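Local coordinates for protein CpuTA1 (Curtobacterium pusillum, PDB 5K3W) that is a pyridoxal-5'-phosphate-binding protein of the class IV aminotransferase family, with two protein chains in its assembly, at residues Leu6-Arg14 and Pro86-Ala96. Sequence-based numbering, arbitrary orientation.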
loop_
_atom_site.group_PDB
_atom_site.type_symbol
_atom_site.label_atom_id
_atom_site.label_comp_id
_atom_site.label_asym_id
_atom_site.label_seq_id
_atom_site.Cartn_x
_atom_site.Cartn_y
_atom_site.Cartn_z
ATOM N N LEU A 6 12.338 -20.213 -2.859
ATOM C CA LEU A 6 10.964 -19.775 -2.678
ATOM C C LEU A 6 10.147 -20.924 -2.102
ATOM O O LEU A 6 10.235 -22.060 -2.585
ATOM C CB LEU A 6 10.331 -19.299 -4.008
ATOM C CG LEU A 6 8.825 -18.954 -3.894
ATOM C CD1 LEU A 6 8.567 -17.762 -2.971
ATOM C CD2 LEU A 6 8.192 -18.722 -5.233
ATOM N N LEU A 7 9.340 -20.622 -1.088
ATOM C CA LEU A 7 8.408 -21.576 -0.508
ATOM C C LEU A 7 7.012 -20.990 -0.585
ATOM O O LEU A 7 6.781 -19.862 -0.134
ATOM C CB LEU A 7 8.766 -21.900 0.944
ATOM C CG LEU A 7 10.071 -22.675 1.164
ATOM C CD1 LEU A 7 10.712 -22.245 2.451
ATOM C CD2 LEU A 7 9.824 -24.177 1.187
ATOM N N THR A 8 6.098 -21.737 -1.192
ATOM C CA THR A 8 4.684 -21.419 -1.124
ATOM C C THR A 8 4.149 -21.917 0.204
ATOM O O THR A 8 4.287 -23.101 0.518
ATOM C CB THR A 8 3.935 -22.088 -2.265
ATOM O OG1 THR A 8 4.513 -21.688 -3.502
ATOM C CG2 THR A 8 2.465 -21.693 -2.242
ATOM N N VAL A 9 3.554 -21.028 0.990
ATOM C CA VAL A 9 2.930 -21.422 2.245
ATOM C C VAL A 9 1.469 -21.749 1.952
ATOM O O VAL A 9 0.661 -20.856 1.671
ATOM C CB VAL A 9 3.069 -20.328 3.307
ATOM C CG1 VAL A 9 2.399 -20.772 4.610
ATOM C CG2 VAL A 9 4.553 -19.996 3.536
ATOM N N THR A 10 1.127 -23.034 1.985
ATOM C CA THR A 10 -0.239 -23.441 1.676
ATOM C C THR A 10 -1.149 -23.473 2.896
ATOM O O THR A 10 -2.352 -23.687 2.745
ATOM C CB THR A 10 -0.251 -24.817 1.019
ATOM O OG1 THR A 10 0.317 -25.769 1.930
ATOM C CG2 THR A 10 0.558 -24.796 -0.266
ATOM N N ALA A 11 -0.616 -23.290 4.100
ATOM C CA ALA A 11 -1.428 -23.216 5.316
ATOM C C ALA A 11 -0.972 -22.012 6.126
ATOM O O ALA A 11 -0.470 -22.144 7.242
ATOM C CB ALA A 11 -1.332 -24.508 6.131
ATOM N N PRO A 12 -1.114 -20.810 5.573
ATOM C CA PRO A 12 -0.516 -19.641 6.237
ATOM C C PRO A 12 -1.214 -19.233 7.523
ATOM O O PRO A 12 -0.567 -18.621 8.383
ATOM C CB PRO A 12 -0.614 -18.539 5.169
ATOM C CG PRO A 12 -1.719 -18.992 4.240
ATOM C CD PRO A 12 -1.718 -20.491 4.264
ATOM N N THR A 13 -2.506 -19.541 7.685
ATOM C CA THR A 13 -3.304 -18.963 8.761
ATOM C C THR A 13 -4.163 -20.025 9.437
ATOM O O THR A 13 -4.562 -21.011 8.821
ATOM C CB THR A 13 -4.192 -17.812 8.240
ATOM O OG1 THR A 13 -4.964 -18.261 7.122
ATOM C CG2 THR A 13 -3.333 -16.630 7.802
ATOM N N ARG A 14 -4.424 -19.816 10.732
ATOM C CA ARG A 14 -5.334 -20.613 11.541
ATOM C C ARG A 14 -6.781 -20.261 11.216
ATOM O O ARG A 14 -7.098 -19.101 10.935
ATOM C CB ARG A 14 -5.088 -20.371 13.028
ATOM C CG ARG A 14 -3.759 -20.887 13.506
ATOM C CD ARG A 14 -3.463 -20.436 14.921
ATOM N NE ARG A 14 -2.028 -20.517 15.170
ATOM C CZ ARG A 14 -1.387 -19.815 16.097
ATOM N NH1 ARG A 14 -2.066 -18.983 16.876
ATOM N NH2 ARG A 14 -0.068 -19.940 16.243
ATOM N N PRO A 86 -6.629 -13.402 9.362
ATOM C CA PRO A 86 -6.589 -14.505 10.326
ATOM C C PRO A 86 -5.194 -14.656 10.910
ATOM O O PRO A 86 -4.192 -14.205 10.349
ATOM C CB PRO A 86 -6.979 -15.733 9.496
ATOM C CG PRO A 86 -7.542 -15.177 8.204
ATOM C CD PRO A 86 -6.857 -13.872 7.987
ATOM N N GLU A 87 -5.144 -15.316 12.042
ATOM C CA GLU A 87 -3.904 -15.545 12.766
ATOM C C GLU A 87 -2.921 -16.375 11.940
ATOM O O GLU A 87 -3.235 -17.526 11.599
ATOM C CB GLU A 87 -4.260 -16.263 14.059
ATOM C CG GLU A 87 -3.205 -16.315 15.126
ATOM C CD GLU A 87 -3.814 -16.654 16.485
ATOM O OE1 GLU A 87 -3.122 -16.477 17.510
ATOM O OE2 GLU A 87 -4.988 -17.089 16.528
ATOM N N PRO A 88 -1.734 -15.857 11.608
ATOM C CA PRO A 88 -0.737 -16.706 10.940
ATOM C C PRO A 88 -0.343 -17.879 11.829
ATOM O O PRO A 88 -0.139 -17.732 13.036
ATOM C CB PRO A 88 0.443 -15.753 10.685
ATOM C CG PRO A 88 0.240 -14.613 11.598
ATOM C CD PRO A 88 -1.230 -14.494 11.850
ATOM N N ASP A 89 -0.271 -19.058 11.222
ATOM C CA ASP A 89 0.139 -20.279 11.923
ATOM C C ASP A 89 1.635 -20.200 12.202
ATOM O O ASP A 89 2.457 -20.531 11.342
ATOM C CB ASP A 89 -0.206 -21.500 11.077
ATOM C CG ASP A 89 -0.138 -22.806 11.857
ATOM O OD1 ASP A 89 0.693 -22.932 12.787
ATOM O OD2 ASP A 89 -0.926 -23.715 11.519
ATOM N N ALA A 90 1.998 -19.751 13.408
ATOM C CA ALA A 90 3.397 -19.442 13.696
ATOM C C ALA A 90 4.304 -20.642 13.451
ATOM O O ALA A 90 5.451 -20.476 13.026
ATOM C CB ALA A 90 3.543 -18.940 15.137
ATOM N N ALA A 91 3.801 -21.855 13.698
ATOM C CA ALA A 91 4.619 -23.054 13.562
ATOM C C ALA A 91 4.861 -23.417 12.104
ATOM O O ALA A 91 5.873 -24.048 11.787
ATOM C CB ALA A 91 3.960 -24.226 14.291
ATOM N N VAL A 92 3.936 -23.066 11.212
ATOM C CA VAL A 92 4.171 -23.262 9.786
ATOM C C VAL A 92 5.189 -22.248 9.278
ATOM O O VAL A 92 6.142 -22.597 8.570
ATOM C CB VAL A 92 2.852 -23.167 9.002
ATOM C CG1 VAL A 92 3.126 -23.246 7.507
ATOM C CG2 VAL A 92 1.901 -24.268 9.433
ATOM N N TRP A 93 5.006 -20.975 9.639
ATOM C CA TRP A 93 5.920 -19.944 9.167
ATOM C C TRP A 93 7.339 -20.172 9.693
ATOM O O TRP A 93 8.321 -20.037 8.945
ATOM C CB TRP A 93 5.391 -18.568 9.570
ATOM C CG TRP A 93 4.222 -18.135 8.753
ATOM C CD1 TRP A 93 2.900 -18.229 9.093
ATOM C CD2 TRP A 93 4.261 -17.537 7.445
ATOM N NE1 TRP A 93 2.116 -17.727 8.079
ATOM C CE2 TRP A 93 2.925 -17.292 7.059
ATOM C CE3 TRP A 93 5.299 -17.175 6.572
ATOM C CZ2 TRP A 93 2.595 -16.702 5.828
ATOM C CZ3 TRP A 93 4.976 -16.587 5.348
ATOM C CH2 TRP A 93 3.633 -16.360 4.985
ATOM N N ARG A 94 7.468 -20.533 10.974
ATOM C CA ARG A 94 8.786 -20.853 11.516
ATOM C C ARG A 94 9.433 -21.978 10.717
ATOM O O ARG A 94 10.567 -21.855 10.238
ATOM C CB ARG A 94 8.667 -21.233 12.991
ATOM C CG ARG A 94 9.988 -21.629 13.621
ATOM C CD ARG A 94 9.830 -22.071 15.070
ATOM N NE ARG A 94 9.136 -21.079 15.890
ATOM C CZ ARG A 94 7.947 -21.269 16.470
ATOM N NH1 ARG A 94 7.303 -22.425 16.341
ATOM N NH2 ARG A 94 7.406 -20.302 17.196
ATOM N N GLU A 95 8.707 -23.080 10.545
ATOM C CA GLU A 95 9.239 -24.202 9.788
ATOM C C GLU A 95 9.571 -23.782 8.364
ATOM O O GLU A 95 10.605 -24.189 7.816
ATOM C CB GLU A 95 8.238 -25.362 9.811
ATOM C CG GLU A 95 8.295 -26.195 11.100
ATOM C CD GLU A 95 9.462 -27.192 11.113
ATOM O OE1 GLU A 95 9.501 -28.058 10.217
ATOM O OE2 GLU A 95 10.346 -27.108 11.997
ATOM N N ALA A 96 8.714 -22.949 7.759
ATOM C CA ALA A 96 8.940 -22.522 6.383
ATOM C C ALA A 96 10.232 -21.728 6.257
ATOM O O ALA A 96 10.994 -21.926 5.308
ATOM C CB ALA A 96 7.758 -21.698 5.869
HETATM O O HOH W 1 -7.470 -16.793 12.916
#
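Two donors, the backbone N of the N-cap residue Asp89 and the indole of Trp93 in the first turn of helix 90-108, converge on the carbonyl of Pro12. The indole NE1 of Trp93 reaches Pro12 O at 2.8 Å, in the carbonyl plane and on a lone pair, whereas Asp89 N, 2.9 Å from Pro12 O, comes in tilted from that plane. Held by both, the oxygen also receives a CA-H...O contact from Pro88. Two residues further on, Arg14 N donates to Glu87 O at 2.7 Å with an N-H...O angle of 166°. These two direct backbone bonds flank the lone bridge between Thr13 and Pro88; beyond it a water donates to Arg14 O and accepts from Glu87 N. Farther out, Arg14 NH1 forms a salt bridge with Glu87 OE1 (2.8 Å), the guanidinium and carboxylate planes turned 54° apart, while Pro88 O lies over one guanidinium face. At the helix start, Asp89 OD1 accepts a weak capping bond from Ala91 N.

Along strand 6-9 the contact becomes apolar. With CG1 anti to the backbone N (chi1 180°), Val9 brings CG1 to Val92 CG1 and sets CG2 over the six-membered ring of Trp93, a CH-pi contact 4.1 Å from the centroid. Val134 of strand 131-138 also touches Val9 and Trp93. The arrangement is helix 90-108 packed on the antiparallel sheet that holds strand 5-9, as in the smaller, N-terminal domain of fold-type IV pyridoxal-phosphate proteins.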